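Local coordinates for protein Hcp1 family type VI secretion system effector (Salmonella typhimurium, PDB 5XHH) that probably forms ring-shaped hexamers that stack into the tube of the type VI secretion system, serving as a secreted component and effector carrier, at residues Y3-G11 / H21-W30; C73-L84 / K98-V109. All coordinates share one frame; numbering follows the deposited sequence.

Interaction 1: Y3-G11 / H21-W30; sequences YDIFLKIDG and HKNEIEVLSW
Phe6 and His21 lie flat on each other in an offset stack, their planes within 2° and their ring centroids 4.1 Å apart. The pair sits where strand 3-9 meets the short edge strand 25-26, an antiparallel contact in the beta-barrel fold of the Hcp family. Phe6 CD2 lies over the centre of the imidazole, while His21 CB reaches over the phenyl face as a CH-pi donor, 3.7 Å from the ring centroid. At the edge of the imidazole, nearly in its plane, Glu24 OE2 accepts from His21 ND1 at 2.9 Å, and NE2 is bonded to Glu95, so bonds at both nitrogens fix the ring's rotation. Histidine suits the place, offering a flat face together with two nitrogens on its rim. The type II turn from His21 to Glu24 brings the two side chains together; the extended Glu24 chain lays its carboxylate by Lys8 CB.

On the other face of the sheet Leu7 pairs with Ile25, and branched residues fill the interior. With chi1 near -49°, Ile5 CG1 lies beside the backbone N and CG2 faces Val27 CB at 3.6 Å, also reaching Trp30 CD1. Leu7 N donates to Ile25 O at 2.8 Å and Ile25 N returns a bond to Leu7 O. Val27 N donates to Ile5 O at 3.0 Å, and a water donates to Val27 O at 3.2 Å while accepting weakly from Ile5 N.

Interaction 2: C73-L84 / K98-V109; sequences CASGKHIPQAIL and KYTFTDLIVAVV
Pro80 O accepts the backbone N-H of Asp103 at 2.8 Å, from a donor well above the carbonyl plane, and the CA-H of Thr102 also leans on this oxygen. The bond sits at a G1 beta bulge where the chain leaves strand 97-102, the hairpin partner of strand 79-88: Asp103 and Leu104 both face Ile79, and Ile79 and Leu104 exchange two backbone bonds. Asp103 takes up a positive phi of 58°, and here the chain turns a corner, so that strand 104-109 runs at 90° to strand 79-84 and passes into the second sheet of the barrel. Proline suits the place, its backbone phi of -58° being the value its ring imposes.

Around the corner His78 crosses the Asp103 side chain at about a right angle. Its ND1 makes a weak, bent bond to Asp103 OD1, with the carboxylate at the ring edge, while OD2 is held by Ser130 and Lys156; the neighbouring lysine would probably help keep the carboxylate charged. Before the corner the regular pairing is tight, with Ala82 and Phe101, then Leu84 and Tyr99, exchanging two backbone bonds each. Ala82 is small enough to leave room for both methyls of Leu104, CD2 lying 4.1 Å from its CB. Leu84 CB approaches the edge of the Phe101 ring at CE1, 4.0 Å away. On the opposite face Ile83 CG2 rests on the aliphatic stem of Lys98, 3.6 Å from CE; the lysine chain is extended, which lays its methylenes across the isoleucine.

Beyond the corner Ile79 CD1 packs on Val106 CG2. The end of helix 66-75 closes over the same strand: Cys73 CB touches Val106 CG1 at 3.7 Å and Val109 CG2 at 3.8 Å.

How the interactions relate
Interactions 1 and 2 share one antiparallel sheet, in which strand 3-9 lies between strand 25-26 and strand 79-88, and each also runs into the second sheet, through residues 29-30 and 104-109; their centres are about 13 Å apart. Strand 3-9 thus pairs on one edge within interaction 1 and on the other with the hairpin of interaction 2, where Lys8 N is hydrogen-bonded to Ile83 O at 2.9 Å. A weak bond from Gln81 N to Asp10 OD2, 3.2 Å long, extends the join. Their apolar faces also merge: Leu84 touches Ile5 and Leu7, Ile79 meets Ile9, and the rings of Trp30 and Tyr99 pack together, Trp30 CH2 lying 3.3 Å from Tyr99 OH.

Interaction 1: Y3-G11 / H21-W30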
loop_
_atom_site.group_PDB
_atom_site.type_symbol
_atom_site.label_atom_id
_atom_site.label_comp_id
_atom_site.label_asym_id
_atom_site.label_seq_id
_atom_site.Cartn_x
_atom_site.Cartn_y
_atom_site.Cartn_z
ATOM N N TYR A 3 -8.507 -13.940 -4.541
ATOM C CA TYR A 3 -7.826 -12.782 -5.123
ATOM C C TYR A 3 -6.362 -12.731 -4.694
ATOM O O TYR A 3 -6.043 -12.932 -3.523
ATOM C CB TYR A 3 -8.519 -11.448 -4.740
ATOM C CG TYR A 3 -9.870 -11.217 -5.401
ATOM C CD1 TYR A 3 -11.027 -11.691 -4.814
ATOM C CD2 TYR A 3 -9.983 -10.538 -6.612
ATOM C CE1 TYR A 3 -12.258 -11.504 -5.399
ATOM C CE2 TYR A 3 -11.229 -10.335 -7.207
ATOM C CZ TYR A 3 -12.366 -10.824 -6.585
ATOM O OH TYR A 3 -13.628 -10.658 -7.129
ATOM N N ASP A 4 -5.479 -12.458 -5.652
ATOM C CA ASP A 4 -4.068 -12.203 -5.390
ATOM C C ASP A 4 -3.836 -10.701 -5.313
ATOM O O ASP A 4 -4.353 -9.939 -6.138
ATOM C CB ASP A 4 -3.161 -12.794 -6.481
ATOM C CG ASP A 4 -3.314 -14.299 -6.636
ATOM O OD1 ASP A 4 -3.398 -15.010 -5.616
ATOM O OD2 ASP A 4 -3.349 -14.772 -7.790
ATOM N N ILE A 5 -3.055 -10.289 -4.319
ATOM C CA ILE A 5 -2.722 -8.894 -4.061
ATOM C C ILE A 5 -1.217 -8.820 -3.856
ATOM O O ILE A 5 -0.668 -9.550 -3.024
ATOM C CB ILE A 5 -3.456 -8.346 -2.817
ATOM C CG1 ILE A 5 -4.964 -8.668 -2.875
ATOM C CG2 ILE A 5 -3.243 -6.846 -2.695
ATOM C CD1 ILE A 5 -5.712 -8.461 -1.548
ATOM N N PHE A 6 -0.552 -7.941 -4.598
ATOM C CA PHE A 6 0.892 -7.788 -4.522
ATOM C C PHE A 6 1.234 -6.340 -4.212
ATOM O O PHE A 6 0.580 -5.417 -4.713
ATOM C CB PHE A 6 1.567 -8.218 -5.835
ATOM C CG PHE A 6 1.275 -9.635 -6.213
ATOM C CD1 PHE A 6 1.932 -10.670 -5.594
ATOM C CD2 PHE A 6 0.319 -9.932 -7.178
ATOM C CE1 PHE A 6 1.661 -11.982 -5.936
ATOM C CE2 PHE A 6 0.039 -11.239 -7.525
ATOM C CZ PHE A 6 0.719 -12.265 -6.907
ATOM N N LEU A 7 2.249 -6.146 -3.374
ATOM C CA LEU A 7 2.736 -4.819 -3.037
ATOM C C LEU A 7 4.234 -4.778 -3.286
ATOM O O LEU A 7 4.999 -5.487 -2.630
ATOM C CB LEU A 7 2.417 -4.441 -1.593
ATOM C CG LEU A 7 2.865 -3.030 -1.213
ATOM C CD1 LEU A 7 2.261 -2.007 -2.166
ATOM C CD2 LEU A 7 2.493 -2.698 0.233
ATOM N N LYS A 8 4.639 -3.956 -4.244
ATOM C CA LYS A 8 6.031 -3.760 -4.601
ATOM C C LYS A 8 6.498 -2.469 -3.945
ATOM O O LYS A 8 6.027 -1.386 -4.296
ATOM C CB LYS A 8 6.179 -3.695 -6.119
ATOM C CG LYS A 8 7.615 -3.457 -6.586
ATOM C CD LYS A 8 7.662 -2.923 -8.009
ATOM C CE LYS A 8 9.093 -2.926 -8.536
ATOM N NZ LYS A 8 9.239 -2.048 -9.711
ATOM N N ILE A 9 7.428 -2.572 -3.001
ATOM C CA ILE A 9 7.964 -1.416 -2.299
ATOM C C ILE A 9 9.431 -1.245 -2.674
ATOM O O ILE A 9 10.230 -2.172 -2.502
ATOM C CB ILE A 9 7.809 -1.557 -0.777
ATOM C CG1 ILE A 9 6.339 -1.772 -0.398
ATOM C CG2 ILE A 9 8.360 -0.314 -0.090
ATOM C CD1 ILE A 9 6.132 -1.970 1.086
ATOM N N ASP A 10 9.786 -0.059 -3.174
ATOM C CA ASP A 10 11.183 0.226 -3.491
ATOM C C ASP A 10 12.057 -0.023 -2.266
ATOM O O ASP A 10 11.766 0.464 -1.171
ATOM C CB ASP A 10 11.352 1.673 -3.955
ATOM C CG ASP A 10 10.871 1.909 -5.372
ATOM O OD1 ASP A 10 10.571 0.936 -6.087
ATOM O OD2 ASP A 10 10.832 3.087 -5.779
ATOM N N GLY A 11 13.118 -0.802 -2.448
ATOM C CA GLY A 11 14.034 -1.092 -1.368
ATOM C C GLY A 11 13.525 -2.049 -0.308
ATOM O O GLY A 11 14.282 -2.385 0.607
ATOM N N HIS A 21 5.414 -11.174 -10.120
ATOM C CA HIS A 21 5.573 -10.345 -8.933
ATOM C C HIS A 21 6.593 -10.943 -7.996
ATOM O O HIS A 21 6.447 -10.900 -6.768
ATOM C CB HIS A 21 4.235 -10.148 -8.226
ATOM C CG HIS A 21 3.228 -9.474 -9.091
ATOM N ND1 HIS A 21 3.081 -8.106 -9.127
ATOM C CD2 HIS A 21 2.378 -9.971 -10.021
ATOM C CE1 HIS A 21 2.158 -7.789 -10.018
ATOM N NE2 HIS A 21 1.711 -8.904 -10.569
ATOM N N LYS A 22 7.655 -11.503 -8.559
ATOM C CA LYS A 22 8.630 -12.172 -7.721
ATOM C C LYS A 22 9.262 -11.176 -6.760
ATOM O O LYS A 22 9.572 -10.039 -7.132
ATOM C CB LYS A 22 9.696 -12.856 -8.579
ATOM C CG LYS A 22 10.463 -13.920 -7.808
ATOM C CD LYS A 22 10.644 -15.174 -8.633
ATOM C CE LYS A 22 11.408 -14.856 -9.906
ATOM N NZ LYS A 22 12.810 -14.469 -9.593
ATOM N N ASN A 23 9.416 -11.607 -5.507
ATOM C CA ASN A 23 10.007 -10.817 -4.427
ATOM C C ASN A 23 9.211 -9.550 -4.102
ATOM O O ASN A 23 9.750 -8.594 -3.540
ATOM C CB ASN A 23 11.460 -10.480 -4.744
ATOM C CG ASN A 23 12.267 -11.726 -5.002
ATOM O OD1 ASN A 23 12.421 -12.566 -4.118
ATOM N ND2 ASN A 23 12.732 -11.882 -6.225
ATOM N N GLU A 24 7.931 -9.535 -4.430
ATOM C CA GLU A 24 7.026 -8.529 -3.897
ATOM C C GLU A 24 6.331 -9.092 -2.669
ATOM O O GLU A 24 6.443 -10.279 -2.356
ATOM C CB GLU A 24 6.023 -8.095 -4.962
ATOM C CG GLU A 24 6.723 -7.534 -6.175
ATOM C CD GLU A 24 5.770 -7.056 -7.258
ATOM O OE1 GLU A 24 6.249 -6.818 -8.385
ATOM O OE2 GLU A 24 4.560 -6.926 -6.995
ATOM N N ILE A 25 5.628 -8.222 -1.950
ATOM C CA ILE A 25 4.912 -8.624 -0.743
ATOM C C ILE A 25 3.528 -9.130 -1.118
ATOM O O ILE A 25 2.764 -8.434 -1.800
ATOM C CB ILE A 25 4.791 -7.462 0.246
ATOM C CG1 ILE A 25 6.158 -6.994 0.701
ATOM C CG2 ILE A 25 3.949 -7.894 1.445
ATOM C CD1 ILE A 25 6.118 -5.599 1.315
ATOM N N GLU A 26 3.186 -10.317 -0.629
ATOM C CA GLU A 26 1.846 -10.851 -0.812
ATOM C C GLU A 26 0.950 -10.291 0.288
ATOM O O GLU A 26 1.229 -10.459 1.479
ATOM C CB GLU A 26 1.875 -12.379 -0.800
ATOM C CG GLU A 26 2.618 -12.964 -2.011
ATOM C CD GLU A 26 2.548 -14.478 -2.092
ATOM O OE1 GLU A 26 1.985 -15.101 -1.172
ATOM O OE2 GLU A 26 3.048 -15.047 -3.084
ATOM N N VAL A 27 -0.118 -9.617 -0.113
ATOM C CA VAL A 27 -0.935 -8.833 0.798
ATOM C C VAL A 27 -2.206 -9.598 1.117
ATOM O O VAL A 27 -2.894 -10.074 0.210
ATOM C CB VAL A 27 -1.262 -7.459 0.194
ATOM C CG1 VAL A 27 -2.401 -6.787 0.973
ATOM C CG2 VAL A 27 -0.009 -6.596 0.161
ATOM N N LEU A 28 -2.533 -9.688 2.403
ATOM C CA LEU A 28 -3.777 -10.318 2.828
ATOM C C LEU A 28 -4.978 -9.384 2.663
ATOM O O LEU A 28 -6.039 -9.824 2.221
ATOM C CB LEU A 28 -3.650 -10.788 4.278
ATOM C CG LEU A 28 -2.512 -11.810 4.500
ATOM C CD1 LEU A 28 -2.139 -11.897 5.952
ATOM C CD2 LEU A 28 -2.902 -13.198 3.936
ATOM N N SER A 29 -4.822 -8.099 2.983
ATOM C CA SER A 29 -5.895 -7.118 2.856
ATOM C C SER A 29 -5.290 -5.724 2.959
ATOM O O SER A 29 -4.154 -5.556 3.405
ATOM C CB SER A 29 -6.972 -7.319 3.926
ATOM O OG SER A 29 -6.491 -6.977 5.203
ATOM N N TRP A 30 -6.077 -4.719 2.579
ATOM C CA TRP A 30 -5.572 -3.351 2.475
ATOM C C TRP A 30 -6.756 -2.402 2.458
ATOM O O TRP A 30 -7.857 -2.783 2.072
ATOM C CB TRP A 30 -4.715 -3.159 1.215
ATOM C CG TRP A 30 -5.491 -3.416 -0.036
ATOM C CD1 TRP A 30 -5.568 -4.586 -0.732
ATOM C CD2 TRP A 30 -6.326 -2.479 -0.732
ATOM N NE1 TRP A 30 -6.395 -4.442 -1.811
ATOM C CE2 TRP A 30 -6.886 -3.158 -1.830
ATOM C CE3 TRP A 30 -6.661 -1.134 -0.521
ATOM C CZ2 TRP A 30 -7.756 -2.530 -2.740
ATOM C CZ3 TRP A 30 -7.543 -0.507 -1.427
ATOM C CH2 TRP A 30 -8.068 -1.208 -2.519
HETATM O O HOH W 1 -2.140 -12.335 -1.860
#

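Interaction 2: C73-L84 / K98-V109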
loop_
_atom_site.group_PDB
_atom_site.type_symbol
_atom_site.label_atom_id
_atom_site.label_comp_id
_atom_site.label_asym_id
_atom_site.label_seq_id
_atom_site.Cartn_x
_atom_site.Cartn_y
_atom_site.Cartn_z
ATOM N N CYS A 73 10.682 2.237 9.327
ATOM C CA CYS A 73 9.797 2.935 10.250
ATOM C C CYS A 73 10.602 3.650 11.325
ATOM O O CYS A 73 10.333 4.810 11.655
ATOM C CB CYS A 73 8.816 1.949 10.880
ATOM S SG CYS A 73 7.570 2.728 11.950
ATOM N N ALA A 74 11.582 2.951 11.905
ATOM C CA ALA A 74 12.401 3.561 12.943
ATOM C C ALA A 74 13.253 4.694 12.382
ATOM O O ALA A 74 13.465 5.701 13.058
ATOM C CB ALA A 74 13.286 2.507 13.610
ATOM N N SER A 75 13.740 4.563 11.154
ATOM C CA SER A 75 14.590 5.615 10.606
ATOM C C SER A 75 13.825 6.726 9.884
ATOM O O SER A 75 14.363 7.829 9.743
ATOM C CB SER A 75 15.608 5.016 9.635
ATOM O OG SER A 75 14.954 4.649 8.435
ATOM N N GLY A 76 12.600 6.475 9.423
ATOM C CA GLY A 76 11.886 7.470 8.638
ATOM C C GLY A 76 12.365 7.635 7.214
ATOM O O GLY A 76 12.037 8.640 6.570
ATOM N N LYS A 77 13.123 6.674 6.694
ATOM C CA LYS A 77 13.665 6.786 5.347
ATOM C C LYS A 77 12.546 6.855 4.312
ATOM O O LYS A 77 11.538 6.150 4.407
ATOM C CB LYS A 77 14.586 5.603 5.062
ATOM C CG LYS A 77 15.337 5.640 3.718
ATOM C CD LYS A 77 16.249 4.423 3.644
ATOM C CE LYS A 77 17.255 4.493 2.501
ATOM N NZ LYS A 77 16.606 4.474 1.173
ATOM N N HIS A 78 12.745 7.716 3.317
ATOM C CA HIS A 78 11.762 7.981 2.277
ATOM C C HIS A 78 11.761 6.846 1.260
ATOM O O HIS A 78 12.811 6.293 0.924
ATOM C CB HIS A 78 12.082 9.344 1.642
ATOM C CG HIS A 78 11.666 9.508 0.210
ATOM N ND1 HIS A 78 10.492 10.133 -0.162
ATOM C CD2 HIS A 78 12.311 9.209 -0.944
ATOM C CE1 HIS A 78 10.412 10.169 -1.481
ATOM N NE2 HIS A 78 11.502 9.613 -1.979
ATOM N N ILE A 79 10.572 6.463 0.818
ATOM C CA ILE A 79 10.372 5.434 -0.198
ATOM C C ILE A 79 9.894 6.126 -1.472
ATOM O O ILE A 79 8.829 6.753 -1.451
ATOM C CB ILE A 79 9.348 4.387 0.249
ATOM C CG1 ILE A 79 9.805 3.688 1.524
ATOM C CG2 ILE A 79 9.098 3.406 -0.875
ATOM C CD1 ILE A 79 8.703 2.879 2.181
ATOM N N PRO A 80 10.646 6.062 -2.578
ATOM C CA PRO A 80 10.182 6.738 -3.814
ATOM C C PRO A 80 8.817 6.272 -4.301
ATOM O O PRO A 80 7.935 7.108 -4.515
ATOM C CB PRO A 80 11.302 6.424 -4.822
ATOM C CG PRO A 80 12.546 6.316 -3.944
ATOM C CD PRO A 80 12.062 5.659 -2.658
ATOM N N GLN A 81 8.594 4.969 -4.465
ATOM C CA GLN A 81 7.278 4.539 -4.921
ATOM C C GLN A 81 6.949 3.144 -4.400
ATOM O O GLN A 81 7.816 2.408 -3.913
ATOM C CB GLN A 81 7.158 4.595 -6.460
ATOM C CG GLN A 81 7.665 3.388 -7.201
ATOM C CD GLN A 81 7.186 3.314 -8.657
ATOM O OE1 GLN A 81 7.296 2.271 -9.278
ATOM N NE2 GLN A 81 6.669 4.419 -9.199
ATOM N N ALA A 82 5.662 2.810 -4.496
ATOM C CA ALA A 82 5.141 1.492 -4.168
ATOM C C ALA A 82 3.970 1.216 -5.094
ATOM O O ALA A 82 3.216 2.125 -5.417
ATOM C CB ALA A 82 4.680 1.401 -2.703
ATOM N N ILE A 83 3.815 -0.033 -5.514
ATOM C CA ILE A 83 2.788 -0.399 -6.478
ATOM C C ILE A 83 1.962 -1.521 -5.884
ATOM O O ILE A 83 2.498 -2.581 -5.544
ATOM C CB ILE A 83 3.382 -0.832 -7.825
ATOM C CG1 ILE A 83 4.266 0.277 -8.398
ATOM C CG2 ILE A 83 2.257 -1.186 -8.775
ATOM C CD1 ILE A 83 5.012 -0.115 -9.683
ATOM N N LEU A 84 0.663 -1.294 -5.761
ATOM C CA LEU A 84 -0.265 -2.274 -5.229
ATOM C C LEU A 84 -1.108 -2.764 -6.393
ATOM O O LEU A 84 -1.747 -1.963 -7.075
ATOM C CB LEU A 84 -1.124 -1.657 -4.120
ATOM C CG LEU A 84 -1.932 -2.581 -3.205
ATOM C CD1 LEU A 84 -2.642 -1.767 -2.118
ATOM C CD2 LEU A 84 -2.956 -3.377 -3.989
ATOM N N LYS A 98 -4.799 -1.373 -10.046
ATOM C CA LYS A 98 -3.442 -0.968 -9.671
ATOM C C LYS A 98 -3.427 0.417 -9.026
ATOM O O LYS A 98 -4.031 1.355 -9.543
ATOM C CB LYS A 98 -2.523 -0.991 -10.900
ATOM C CG LYS A 98 -1.109 -0.489 -10.668
ATOM C CD LYS A 98 -0.181 -0.931 -11.839
ATOM C CE LYS A 98 1.026 -0.022 -11.981
ATOM N NZ LYS A 98 2.120 -0.509 -12.918
ATOM N N TYR A 99 -2.751 0.542 -7.887
ATOM C CA TYR A 99 -2.462 1.836 -7.282
ATOM C C TYR A 99 -0.955 2.043 -7.277
ATOM O O TYR A 99 -0.206 1.175 -6.810
ATOM C CB TYR A 99 -2.980 1.947 -5.841
ATOM C CG TYR A 99 -4.450 1.671 -5.651
ATOM C CD1 TYR A 99 -5.405 2.636 -5.934
ATOM C CD2 TYR A 99 -4.879 0.454 -5.153
ATOM C CE1 TYR A 99 -6.770 2.379 -5.745
ATOM C CE2 TYR A 99 -6.221 0.186 -4.970
ATOM C CZ TYR A 99 -7.159 1.155 -5.267
ATOM O OH TYR A 99 -8.475 0.875 -5.069
ATOM N N THR A 100 -0.516 3.191 -7.757
ATOM C CA THR A 100 0.891 3.583 -7.730
ATOM C C THR A 100 1.005 4.759 -6.770
ATOM O O THR A 100 0.454 5.832 -7.029
ATOM C CB THR A 100 1.390 3.945 -9.131
ATOM O OG1 THR A 100 1.270 2.796 -9.976
ATOM C CG2 THR A 100 2.830 4.364 -9.087
ATOM N N PHE A 101 1.677 4.539 -5.650
ATOM C CA PHE A 101 1.890 5.554 -4.631
ATOM C C PHE A 101 3.317 6.070 -4.758
ATOM O O PHE A 101 4.226 5.325 -5.142
ATOM C CB PHE A 101 1.694 5.003 -3.211
ATOM C CG PHE A 101 0.411 4.242 -2.997
ATOM C CD1 PHE A 101 0.351 2.875 -3.221
ATOM C CD2 PHE A 101 -0.714 4.880 -2.504
ATOM C CE1 PHE A 101 -0.834 2.163 -2.989
ATOM C CE2 PHE A 101 -1.886 4.187 -2.276
ATOM C CZ PHE A 101 -1.952 2.831 -2.517
ATOM N N THR A 102 3.518 7.344 -4.423
ATOM C CA THR A 102 4.877 7.868 -4.382
ATOM C C THR A 102 5.130 8.606 -3.079
ATOM O O THR A 102 4.202 9.087 -2.428
ATOM C CB THR A 102 5.185 8.832 -5.541
ATOM O OG1 THR A 102 4.466 10.049 -5.346
ATOM C CG2 THR A 102 4.842 8.218 -6.880
ATOM N N ASP A 103 6.417 8.713 -2.734
ATOM C CA ASP A 103 6.882 9.505 -1.597
ATOM C C ASP A 103 6.223 9.015 -0.304
ATOM O O ASP A 103 5.386 9.676 0.310
ATOM C CB ASP A 103 6.617 10.996 -1.841
ATOM C CG ASP A 103 7.024 11.868 -0.675
ATOM O OD1 ASP A 103 8.133 11.670 -0.138
ATOM O OD2 ASP A 103 6.221 12.746 -0.292
ATOM N N LEU A 104 6.630 7.820 0.088
ATOM C CA LEU A 104 6.027 7.131 1.212
ATOM C C LEU A 104 6.980 7.092 2.399
ATOM O O LEU A 104 8.205 7.120 2.239
ATOM C CB LEU A 104 5.626 5.699 0.831
ATOM C CG LEU A 104 4.649 5.545 -0.339
ATOM C CD1 LEU A 104 5.382 5.362 -1.699
ATOM C CD2 LEU A 104 3.643 4.409 -0.081
ATOM N N ILE A 105 6.385 7.030 3.590
ATOM C CA ILE A 105 7.075 6.746 4.841
ATOM C C ILE A 105 6.342 5.597 5.524
ATOM O O ILE A 105 5.109 5.514 5.460
ATOM C CB ILE A 105 7.114 7.990 5.757
ATOM C CG1 ILE A 105 7.978 9.095 5.136
ATOM C CG2 ILE A 105 7.676 7.651 7.122
ATOM C CD1 ILE A 105 7.928 10.387 5.926
ATOM N N VAL A 106 7.092 4.708 6.172
ATOM C CA VAL A 106 6.484 3.647 6.974
ATOM C C VAL A 106 6.083 4.251 8.313
ATOM O O VAL A 106 6.942 4.600 9.124
ATOM C CB VAL A 106 7.429 2.460 7.165
ATOM C CG1 VAL A 106 6.697 1.325 7.885
ATOM C CG2 VAL A 106 7.953 1.976 5.812
ATOM N N ALA A 107 4.774 4.370 8.556
ATOM C CA ALA A 107 4.333 5.065 9.758
ATOM C C ALA A 107 4.045 4.118 10.913
ATOM O O ALA A 107 4.202 4.519 12.074
ATOM C CB ALA A 107 3.079 5.901 9.472
ATOM N N VAL A 108 3.608 2.890 10.625
ATOM C CA VAL A 108 3.247 1.926 11.671
ATOM C C VAL A 108 3.667 0.534 11.231
ATOM O O VAL A 108 3.413 0.144 10.086
ATOM C CB VAL A 108 1.730 1.911 11.984
ATOM C CG1 VAL A 108 1.408 0.798 12.967
ATOM C CG2 VAL A 108 1.260 3.235 12.543
ATOM N N VAL A 109 4.291 -0.225 12.138
ATOM C CA VAL A 109 4.526 -1.649 11.934
ATOM C C VAL A 109 4.070 -2.391 13.187
ATOM O O VAL A 109 4.552 -2.118 14.291
ATOM C CB VAL A 109 6.001 -1.969 11.606
ATOM C CG1 VAL A 109 6.140 -3.428 11.204
ATOM C CG2 VAL A 109 6.503 -1.086 10.464
HETATM O O HOH W 2 9.935 5.123 6.397
#